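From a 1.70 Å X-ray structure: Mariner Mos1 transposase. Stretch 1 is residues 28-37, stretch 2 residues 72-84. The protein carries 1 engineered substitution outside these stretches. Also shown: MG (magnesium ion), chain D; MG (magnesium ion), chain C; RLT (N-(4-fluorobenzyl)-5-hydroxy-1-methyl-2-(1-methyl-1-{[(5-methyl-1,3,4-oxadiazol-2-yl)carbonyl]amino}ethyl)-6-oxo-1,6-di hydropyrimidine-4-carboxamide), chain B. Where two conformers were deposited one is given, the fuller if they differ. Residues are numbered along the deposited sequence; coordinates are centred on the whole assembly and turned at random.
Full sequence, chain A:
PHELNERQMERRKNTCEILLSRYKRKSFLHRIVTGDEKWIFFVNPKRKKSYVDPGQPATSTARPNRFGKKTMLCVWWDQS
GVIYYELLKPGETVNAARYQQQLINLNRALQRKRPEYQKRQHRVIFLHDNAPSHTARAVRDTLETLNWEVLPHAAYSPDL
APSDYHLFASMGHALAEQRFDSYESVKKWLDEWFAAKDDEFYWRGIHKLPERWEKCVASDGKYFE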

# COMPACT_ATOMS: atom_id res chain seq x y z
N PHE A 28 1.15 4.67 -16.10
CA PHE A 28 2.23 4.86 -15.13
C PHE A 28 2.23 3.77 -14.11
O PHE A 28 2.96 3.79 -13.09
N LEU A 29 1.43 2.75 -14.35
CA LEU A 29 1.23 1.76 -13.31
C LEU A 29 2.46 0.94 -12.92
O LEU A 29 2.60 0.47 -11.77
N HIS A 30 3.39 0.79 -13.88
CA HIS A 30 4.62 0.07 -13.65
C HIS A 30 5.60 0.83 -12.76
O HIS A 30 6.63 0.24 -12.29
N ARG A 31 5.33 2.10 -12.48
CA ARG A 31 6.16 2.87 -11.58
C ARG A 31 5.55 3.02 -10.18
O ARG A 31 6.12 3.69 -9.34
N ILE A 32 4.41 2.39 -9.90
CA ILE A 32 3.76 2.55 -8.59
C ILE A 32 4.38 1.60 -7.56
O ILE A 32 4.58 0.39 -7.80
N VAL A 33 4.72 2.18 -6.46
CA VAL A 33 5.07 1.47 -5.27
C VAL A 33 3.96 1.85 -4.28
O VAL A 33 3.64 3.03 -4.09
N THR A 34 3.44 0.83 -3.62
CA THR A 34 2.30 1.06 -2.71
C THR A 34 2.51 0.37 -1.41
O THR A 34 3.23 -0.63 -1.33
N GLY A 35 1.77 0.78 -0.38
CA GLY A 35 1.93 0.14 0.91
C GLY A 35 0.87 0.54 1.87
O GLY A 35 0.10 1.51 1.66
N ASP A 36 0.83 -0.19 2.96
CA ASP A 36 -0.24 0.03 3.99
C ASP A 36 0.14 -0.87 5.20
O ASP A 36 0.96 -1.80 5.13
N GLU A 37 -0.54 -0.57 6.32
CA GLU A 37 -0.37 -1.24 7.60
C GLU A 37 -1.59 -2.12 7.88
O GLU A 37 -2.72 -1.75 7.57
N MET A 72 1.86 -4.98 14.23
CA MET A 72 1.52 -4.31 13.01
C MET A 72 2.48 -4.72 11.90
O MET A 72 3.70 -4.61 12.01
N LEU A 73 1.88 -5.16 10.82
CA LEU A 73 2.59 -5.39 9.55
C LEU A 73 2.54 -4.08 8.80
O LEU A 73 1.44 -3.52 8.57
N CYS A 74 3.71 -3.65 8.31
CA CYS A 74 3.83 -2.47 7.45
C CYS A 74 4.52 -2.99 6.21
O CYS A 74 5.64 -3.45 6.29
N VAL A 75 3.88 -2.90 5.06
CA VAL A 75 4.50 -3.53 3.89
C VAL A 75 4.35 -2.62 2.69
O VAL A 75 3.32 -1.98 2.49
N TRP A 76 5.33 -2.73 1.81
CA TRP A 76 5.40 -1.97 0.56
C TRP A 76 5.75 -2.90 -0.58
O TRP A 76 6.59 -3.76 -0.42
N TRP A 77 5.12 -2.68 -1.73
CA TRP A 77 5.20 -3.61 -2.85
C TRP A 77 4.89 -2.96 -4.17
O TRP A 77 4.38 -1.84 -4.20
N ASP A 78 5.24 -3.63 -5.26
CA ASP A 78 4.93 -3.18 -6.59
C ASP A 78 4.56 -4.37 -7.46
O ASP A 78 4.28 -5.45 -6.95
N GLN A 79 4.49 -4.17 -8.77
CA GLN A 79 3.95 -5.19 -9.63
C GLN A 79 4.90 -6.38 -9.71
O GLN A 79 4.48 -7.41 -10.25
N SER A 80 6.11 -6.27 -9.16
CA SER A 80 7.12 -7.33 -9.20
C SER A 80 7.19 -8.13 -7.91
O SER A 80 7.89 -9.13 -7.86
N GLY A 81 6.51 -7.66 -6.89
CA GLY A 81 6.56 -8.31 -5.56
C GLY A 81 6.76 -7.37 -4.39
O GLY A 81 6.79 -6.19 -4.52
N VAL A 82 6.87 -7.95 -3.21
CA VAL A 82 7.14 -7.21 -2.02
C VAL A 82 8.54 -6.61 -1.99
O VAL A 82 9.54 -7.37 -2.22
N ILE A 83 8.66 -5.33 -1.74
CA ILE A 83 9.93 -4.63 -1.68
C ILE A 83 10.55 -4.70 -0.29
O ILE A 83 11.73 -5.00 -0.10
N TYR A 84 9.74 -4.41 0.75
CA TYR A 84 10.22 -4.19 2.06
C TYR A 84 9.05 -4.35 2.98
O TYR A 84 7.95 -4.00 2.62

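Strands 32-37 and 72-78 run antiparallel, and their side chains alternate between two faces of the sheet. Thr34, Asp36, Val75 and Trp77 share one face. Thr34 is t, which lays CG2 over the face of the Trp77 five-membered ring, 3.9 Å from its centroid; Trp77 is p, with chi2 near -73°; its CA-to-CB bond points to the same face as that of Thr34, and the end of its indole comes nearer the neighbouring strand, where the Thr34 methyl lies over it. Both polar ends, Thr34 OG1 and Trp77 NE1, are satisfied elsewhere in the structure.

Asp36, also t, splits its carboxylate between the two magnesium ions: OD1 lies 2.1 Å from MG of chain D and OD2 1.9 Å from MG of chain C, while RLT OAH bridges both metals.

On the other face, Trp76 (m) sets its CD1 3.6 Å from Gly35 CA. A CB on Gly35 would clash with that CD1 and with Val75 O, so the bare backbone makes room for the indole. Glu37 is m with an off-well chi2; its CG packs 3.8 Å from Cys74 SG, and its OE2 accepts from water 4, a ligand of the chain D magnesium.

Near the turn, Val33 (t) brings CG1 to 4.0 Å from Ile83 CD1. Asp78 is p, and its OD1 accepts from Ser80 N at 2.9 Å. Water 1 joins Leu29 O and Ile32 O to Gln79 N.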

# COMPACT_ATOMS: atom_id res chain seq x y z
CB PHE A 28 2.04 6.19 -14.43
CG PHE A 28 0.67 6.38 -13.81
CD1 PHE A 28 -0.40 6.93 -14.55
CD2 PHE A 28 0.46 6.06 -12.51
CE1 PHE A 28 -1.62 7.15 -13.99
CE2 PHE A 28 -0.81 6.23 -11.95
CZ PHE A 28 -1.84 6.78 -12.67
CB LEU A 29 0.18 0.76 -13.75
CG LEU A 29 -1.16 1.32 -14.13
CD1 LEU A 29 -2.04 0.13 -14.45
CD2 LEU A 29 -1.80 2.22 -13.09
CB HIS A 30 5.28 -0.23 -15.01
CG HIS A 30 5.61 1.00 -15.79
ND1 HIS A 30 4.64 1.78 -16.38
CD2 HIS A 30 6.80 1.57 -16.11
CE1 HIS A 30 5.22 2.78 -17.02
NE2 HIS A 30 6.54 2.67 -16.86
CB ARG A 31 6.50 4.26 -12.15
CG ARG A 31 7.14 4.09 -13.51
CD ARG A 31 7.76 5.34 -14.04
NE ARG A 31 6.82 6.34 -14.51
CZ ARG A 31 6.62 7.52 -13.93
NH1 ARG A 31 7.28 7.86 -12.85
NH2 ARG A 31 5.76 8.36 -14.48
CB ILE A 32 2.25 2.22 -8.69
CG1 ILE A 32 1.55 3.27 -9.52
CG2 ILE A 32 1.65 2.14 -7.31
CD1 ILE A 32 0.10 2.96 -9.78
CB VAL A 33 6.44 1.97 -4.76
CG1 VAL A 33 6.78 1.48 -3.36
CG2 VAL A 33 7.55 1.61 -5.74
CB THR A 34 0.98 0.76 -3.43
OG1 THR A 34 -0.15 1.26 -2.71
CG2 THR A 34 0.72 -0.71 -3.60
CB ASP A 36 -1.60 -0.42 3.46
CG ASP A 36 -2.78 0.03 4.32
OD1 ASP A 36 -2.67 1.11 4.90
OD2 ASP A 36 -3.75 -0.79 4.27
CB GLU A 37 -0.25 -0.16 8.69
CG GLU A 37 0.95 0.75 8.57
CD GLU A 37 0.71 2.08 7.81
OE1 GLU A 37 1.54 3.03 7.99
OE2 GLU A 37 -0.30 2.15 7.05
CB MET A 72 1.58 -2.82 13.21
CG MET A 72 0.84 -2.06 12.15
SD MET A 72 0.75 -0.28 12.43
CE MET A 72 -0.25 -0.34 13.89
CB LEU A 73 2.00 -6.49 8.76
CG LEU A 73 2.44 -6.72 7.33
CD1 LEU A 73 3.89 -7.14 7.24
CD2 LEU A 73 1.54 -7.73 6.72
CB CYS A 74 4.68 -1.44 8.10
SG CYS A 74 4.13 -0.99 9.79
CB VAL A 75 3.87 -4.94 3.64
CG1 VAL A 75 2.35 -4.84 3.49
CG2 VAL A 75 4.37 -5.60 2.39
CB TRP A 76 6.37 -0.80 0.61
CG TRP A 76 6.08 0.19 1.66
CD1 TRP A 76 5.32 1.32 1.54
CD2 TRP A 76 6.41 0.10 3.06
NE1 TRP A 76 5.19 1.97 2.75
CE2 TRP A 76 5.90 1.24 3.68
CE3 TRP A 76 7.18 -0.81 3.84
CZ2 TRP A 76 6.03 1.47 5.06
CZ3 TRP A 76 7.30 -0.59 5.20
CH2 TRP A 76 6.74 0.55 5.77
CB TRP A 77 4.32 -4.81 -2.63
CG TRP A 77 2.83 -4.50 -2.48
CD1 TRP A 77 2.24 -3.93 -1.41
CD2 TRP A 77 1.79 -4.76 -3.44
NE1 TRP A 77 0.88 -3.83 -1.62
CE2 TRP A 77 0.57 -4.36 -2.84
CE3 TRP A 77 1.75 -5.33 -4.69
CZ2 TRP A 77 -0.67 -4.47 -3.52
CZ3 TRP A 77 0.55 -5.50 -5.33
CH2 TRP A 77 -0.66 -5.07 -4.75
CB ASP A 78 6.06 -2.31 -7.12
CG ASP A 78 7.34 -3.15 -7.48
OD1 ASP A 78 7.30 -4.37 -7.32
OD2 ASP A 78 8.27 -2.58 -8.10
CB GLN A 79 3.71 -4.63 -11.04
CG GLN A 79 4.96 -4.18 -11.70
CD GLN A 79 4.72 -3.86 -13.15
OE1 GLN A 79 3.85 -3.06 -13.47
NE2 GLN A 79 5.50 -4.45 -14.04
CB SER A 80 8.47 -6.75 -9.53
OG SER A 80 8.41 -6.18 -10.84
CB VAL A 82 6.87 -8.12 -0.76
CG1 VAL A 82 7.34 -7.42 0.47
CG2 VAL A 82 5.40 -8.51 -0.75
CB ILE A 83 9.81 -3.20 -2.24
CG1 ILE A 83 9.32 -3.24 -3.72
CG2 ILE A 83 11.11 -2.40 -2.15
CD1 ILE A 83 8.64 -1.98 -4.20
CB TYR A 84 10.82 -2.83 2.22
CG TYR A 84 11.32 -2.51 3.60
CD1 TYR A 84 12.40 -3.21 4.13
CD2 TYR A 84 10.72 -1.57 4.42
CE1 TYR A 84 12.92 -2.89 5.38
CE2 TYR A 84 11.24 -1.24 5.65
CZ TYR A 84 12.33 -1.92 6.13
OH TYR A 84 12.76 -1.63 7.39
MG MG D . -4.08 2.09 6.06
MG MG C . -5.61 -0.95 4.78
CAA RLT B . -10.32 8.81 6.54
CAB RLT B . -10.05 -0.87 5.98
CAC RLT B . -11.86 1.54 6.47
CAD RLT B . -10.85 0.68 8.88
OAE RLT B . -5.38 3.25 7.13
OAF RLT B . -10.41 4.14 6.02
OAG RLT B . -7.68 -0.92 5.22
OAH RLT B . -5.78 0.91 5.62
FAI RLT B . -7.88 9.95 6.42
CAJ RLT B . -7.05 7.71 6.30
CAK RLT B . -7.56 8.67 8.43
CAL RLT B . -6.67 6.51 6.94
CAM RLT B . -7.18 7.48 9.07
CAN RLT B . -6.36 5.12 9.08
NAO RLT B . -10.64 7.51 8.84
NAP RLT B . -10.74 6.11 9.05
NAQ RLT B . -8.71 2.42 7.45
NAR RLT B . -7.11 4.04 8.43
NAS RLT B . -10.86 3.14 8.08
OAT RLT B . -10.45 6.49 6.84
CAU RLT B . -6.54 3.29 7.44
CAV RLT B . -10.61 4.18 7.24
CAW RLT B . -10.48 7.66 7.50
CAX RLT B . -7.50 8.80 7.05
CAY RLT B . -6.73 6.39 8.35
CAZ RLT B . -6.96 1.13 6.22
CBA RLT B . -10.59 5.55 7.82
CBB RLT B . -7.41 2.29 6.97
CBC RLT B . -9.63 1.46 7.17
CBD RLT B . -7.94 0.13 5.87
NBE RLT B . -9.23 0.31 6.40
CBF RLT B . -11.10 1.75 7.78
O HOH W 1 4.03 -1.35 -9.86
O HOH W 2 7.72 0.07 -9.19
O HOH W 3 -5.17 -2.07 6.43
O HOH W 4 -2.60 3.32 6.85
O HOH W 5 -3.68 0.83 7.68